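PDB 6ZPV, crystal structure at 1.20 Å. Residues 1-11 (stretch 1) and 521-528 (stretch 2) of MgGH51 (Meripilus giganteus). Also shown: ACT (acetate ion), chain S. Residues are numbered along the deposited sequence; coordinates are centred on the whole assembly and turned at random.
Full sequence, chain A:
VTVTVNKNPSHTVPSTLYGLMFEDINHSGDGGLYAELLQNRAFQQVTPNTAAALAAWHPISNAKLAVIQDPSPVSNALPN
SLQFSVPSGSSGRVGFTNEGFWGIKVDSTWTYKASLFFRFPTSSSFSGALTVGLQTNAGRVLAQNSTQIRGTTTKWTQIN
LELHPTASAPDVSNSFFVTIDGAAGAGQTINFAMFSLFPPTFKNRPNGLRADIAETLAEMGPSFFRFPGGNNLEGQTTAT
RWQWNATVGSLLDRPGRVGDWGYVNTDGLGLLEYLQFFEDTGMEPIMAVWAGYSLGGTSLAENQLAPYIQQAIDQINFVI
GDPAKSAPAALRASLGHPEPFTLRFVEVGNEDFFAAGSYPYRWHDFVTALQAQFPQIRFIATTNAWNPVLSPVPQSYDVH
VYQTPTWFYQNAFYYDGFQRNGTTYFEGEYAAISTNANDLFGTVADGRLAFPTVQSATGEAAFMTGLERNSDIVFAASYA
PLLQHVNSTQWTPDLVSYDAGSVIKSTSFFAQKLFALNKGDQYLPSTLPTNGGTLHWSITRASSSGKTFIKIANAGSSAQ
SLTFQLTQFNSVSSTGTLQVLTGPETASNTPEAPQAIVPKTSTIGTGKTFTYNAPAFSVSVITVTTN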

# COMPACT_ATOMS: atom_id res chain seq x y z
N VAL A 1 28.23 27.63 -3.90
CA VAL A 1 28.37 27.57 -2.46
C VAL A 1 29.41 26.51 -2.13
O VAL A 1 29.38 25.45 -2.76
CB VAL A 1 27.02 27.32 -1.72
CG1 VAL A 1 26.36 26.01 -2.09
CG2 VAL A 1 27.20 27.30 -0.20
N THR A 2 30.26 26.76 -1.14
CA THR A 2 31.21 25.74 -0.65
C THR A 2 30.57 24.87 0.42
O THR A 2 29.99 25.43 1.37
CB THR A 2 32.45 26.40 -0.10
OG1 THR A 2 33.11 27.08 -1.17
CG2 THR A 2 33.38 25.38 0.53
N VAL A 3 30.61 23.58 0.25
CA VAL A 3 30.10 22.63 1.25
C VAL A 3 31.26 21.85 1.81
O VAL A 3 31.86 21.02 1.09
CB VAL A 3 29.06 21.68 0.64
CG1 VAL A 3 28.55 20.74 1.68
CG2 VAL A 3 27.90 22.45 0.04
N THR A 4 31.61 22.14 3.06
CA THR A 4 32.70 21.45 3.74
C THR A 4 32.11 20.25 4.47
O THR A 4 31.16 20.44 5.27
CB THR A 4 33.42 22.41 4.67
OG1 THR A 4 34.01 23.46 3.88
CG2 THR A 4 34.52 21.72 5.46
N VAL A 5 32.70 19.08 4.30
CA VAL A 5 32.20 17.82 4.88
C VAL A 5 33.05 17.45 6.07
O VAL A 5 34.29 17.33 5.92
CB VAL A 5 32.18 16.71 3.83
CG1 VAL A 5 31.56 15.48 4.44
CG2 VAL A 5 31.43 17.19 2.58
N ASN A 6 32.46 17.27 7.23
CA ASN A 6 33.21 16.82 8.41
C ASN A 6 33.54 15.35 8.27
O ASN A 6 32.65 14.52 7.94
CB ASN A 6 32.36 17.08 9.65
CG ASN A 6 33.10 17.10 10.97
OD1 ASN A 6 33.94 16.24 11.23
ND2 ASN A 6 32.69 18.07 11.78
N LYS A 7 34.79 14.98 8.55
CA LYS A 7 35.20 13.57 8.53
C LYS A 7 34.61 12.78 9.69
O LYS A 7 34.66 11.56 9.64
CB LYS A 7 36.71 13.41 8.52
CG LYS A 7 37.39 13.85 9.81
CD LYS A 7 38.89 13.53 9.89
CE LYS A 7 39.57 14.21 11.06
NZ LYS A 7 39.04 13.72 12.35
N ASN A 8 34.15 13.43 10.74
CA ASN A 8 33.66 12.77 11.96
C ASN A 8 32.14 12.67 11.94
O ASN A 8 31.46 13.70 12.06
CB ASN A 8 34.09 13.52 13.18
CG ASN A 8 35.58 13.49 13.40
OD1 ASN A 8 36.26 12.49 13.11
ND2 ASN A 8 36.07 14.60 13.90
N PRO A 9 31.55 11.46 11.86
CA PRO A 9 30.10 11.37 11.95
C PRO A 9 29.59 11.93 13.28
O PRO A 9 30.24 11.81 14.32
CB PRO A 9 29.83 9.84 11.95
CG PRO A 9 31.03 9.25 11.28
CD PRO A 9 32.19 10.18 11.59
N SER A 10 28.36 12.49 13.28
CA SER A 10 27.70 12.98 14.49
C SER A 10 26.74 11.94 15.07
O SER A 10 26.47 12.05 16.27
CB SER A 10 27.03 14.27 14.25
OG SER A 10 26.07 14.16 13.20
N HIS A 11 26.18 11.05 14.29
CA HIS A 11 25.19 10.09 14.78
C HIS A 11 24.99 8.99 13.75
O HIS A 11 25.40 9.14 12.58
CB HIS A 11 23.85 10.77 15.17
CG HIS A 11 23.09 11.30 14.03
ND1 HIS A 11 23.15 12.61 13.59
CD2 HIS A 11 22.22 10.66 13.23
CE1 HIS A 11 22.28 12.71 12.54
NE2 HIS A 11 21.72 11.53 12.34
N ASP A 521 24.89 4.40 7.17
CA ASP A 521 24.61 4.24 8.59
C ASP A 521 25.28 5.30 9.44
O ASP A 521 24.99 5.37 10.64
CB ASP A 521 24.91 2.81 9.07
CG ASP A 521 26.35 2.39 8.90
OD1 ASP A 521 27.15 3.19 8.41
OD2 ASP A 521 26.69 1.27 9.35
N GLN A 522 26.11 6.16 8.84
CA GLN A 522 26.74 7.28 9.56
C GLN A 522 26.26 8.59 8.94
O GLN A 522 26.29 8.74 7.69
CB GLN A 522 28.27 7.22 9.44
CG GLN A 522 28.90 5.89 9.84
CD GLN A 522 30.40 5.93 9.69
OE1 GLN A 522 30.94 6.52 8.74
NE2 GLN A 522 31.13 5.31 10.65
N TYR A 523 25.88 9.58 9.76
CA TYR A 523 25.58 10.93 9.27
C TYR A 523 26.84 11.78 9.37
O TYR A 523 27.39 11.90 10.46
CB TYR A 523 24.43 11.60 10.04
CG TYR A 523 24.13 12.97 9.49
CD1 TYR A 523 23.47 13.13 8.27
CD2 TYR A 523 24.59 14.10 10.14
CE1 TYR A 523 23.29 14.37 7.70
CE2 TYR A 523 24.39 15.34 9.59
CZ TYR A 523 23.78 15.49 8.35
OH TYR A 523 23.62 16.72 7.77
N LEU A 524 27.24 12.37 8.26
CA LEU A 524 28.44 13.24 8.20
C LEU A 524 27.98 14.70 8.17
O LEU A 524 27.42 15.17 7.18
CB LEU A 524 29.28 12.93 6.96
CG LEU A 524 29.92 11.59 6.90
CD1 LEU A 524 30.67 11.42 5.62
CD2 LEU A 524 30.92 11.36 8.06
N PRO A 525 28.20 15.46 9.27
CA PRO A 525 27.81 16.87 9.25
C PRO A 525 28.53 17.61 8.10
O PRO A 525 29.67 17.26 7.72
CB PRO A 525 28.24 17.44 10.62
CG PRO A 525 28.48 16.23 11.47
CD PRO A 525 28.81 15.06 10.56
N SER A 526 27.87 18.64 7.63
CA SER A 526 28.40 19.49 6.55
C SER A 526 27.94 20.90 6.79
O SER A 526 27.02 21.17 7.60
CB SER A 526 28.00 18.96 5.19
OG SER A 526 26.58 18.99 5.02
N THR A 527 28.52 21.85 6.04
CA THR A 527 27.96 23.19 5.97
C THR A 527 26.44 23.13 5.91
O THR A 527 25.90 22.39 5.09
CB THR A 527 28.50 23.88 4.72
OG1 THR A 527 29.94 23.79 4.68
CG2 THR A 527 28.05 25.32 4.57
N LEU A 528 25.76 23.93 6.71
CA LEU A 528 24.30 23.91 6.68
C LEU A 528 23.76 24.61 5.46
O LEU A 528 24.20 25.72 5.12
CB LEU A 528 23.72 24.54 7.95
CG LEU A 528 23.91 23.79 9.24
CD1 LEU A 528 23.53 24.65 10.45
CD2 LEU A 528 23.16 22.49 9.28
C ACT S . 30.56 26.49 6.90
O ACT S . 29.63 26.75 7.86
OXT ACT S . 31.12 25.34 6.66
CH3 ACT S . 30.95 27.62 5.88

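Which polar contacts tie the start of the chain to a segment more than 500 residues later? Five hydrogen bonds do so, and all five donors are backbone amides. Asn-6 N gives the shortest, 2.8 Å to Pro-525 O. Next to it, Thr-4 uses both of its backbone polar groups: Thr-4 N donates to Thr-527 OG1 at 2.9 Å, and Thr-4 O accepts from Thr-527 N at 3.1 Å. Further along, Tyr-523 N reaches His-11 O at 2.9 Å in a nearly straight bond of 172°, while Ser-10 N donates to Tyr-523 O at 3.0 Å. Because four of the five acceptors are carbonyls, the pairing depends mostly on backbone course. Proline suits position 525, where the carbonyl is the group required and no amide hydrogen is called for.

How does Thr-527 stand in for a backbone acceptor? Its CA-to-CB bond points toward stretch 1, and with chi1 in the m well OG1 lies within reach of Thr-4 N. The same hydroxyl donates to acetate OXT at 2.8 Å, so its proton is directed to the ion and its oxygen remains free to accept from the amide. The acetate probably came from the crystallisation liquor. Between these bonds the backbones also touch through carbon, with Ser-526 CA 3.2 Å from Thr-4 O and, beyond the turn, Pro-9 CA 3.1 Å from Tyr-523 O.

What does the aromatic pair add? His-11 and Tyr-523 lie with ring planes at 15°, but the rings are slid apart, their centroids 5.1 Å from each other, and barely overlap. The histidine face is instead covered by Tyr-523 CB, 3.7 Å from the centroid of the His-11 ring. Ser-10 OG sits at the tyrosine edge, 3.4 Å from Tyr-523 CD2, and makes a weak hydrogen bond with His-11 ND1 at 3.3 Å.

What fills the space between the polar links? Leu-524 is buried, and the end of its side chain comes nearer to stretch 1 than its sideways CB would suggest: CD2 packs 3.9 Å from Pro-9 CG and 3.6 Å from Asn-6 O. Val-5, also buried, places CG1 4.2 Å from Leu-524 CB. Pro-525 points toward stretch 1, its CD 3.3 Å from Asn-8 O and its CG 3.6 Å from Ser-10 OG. Asn-6 braces the intervening turn, OD1 accepting from Asn-8 N at 2.9 Å. Altogether 682 Å² is buried, summed over both sides.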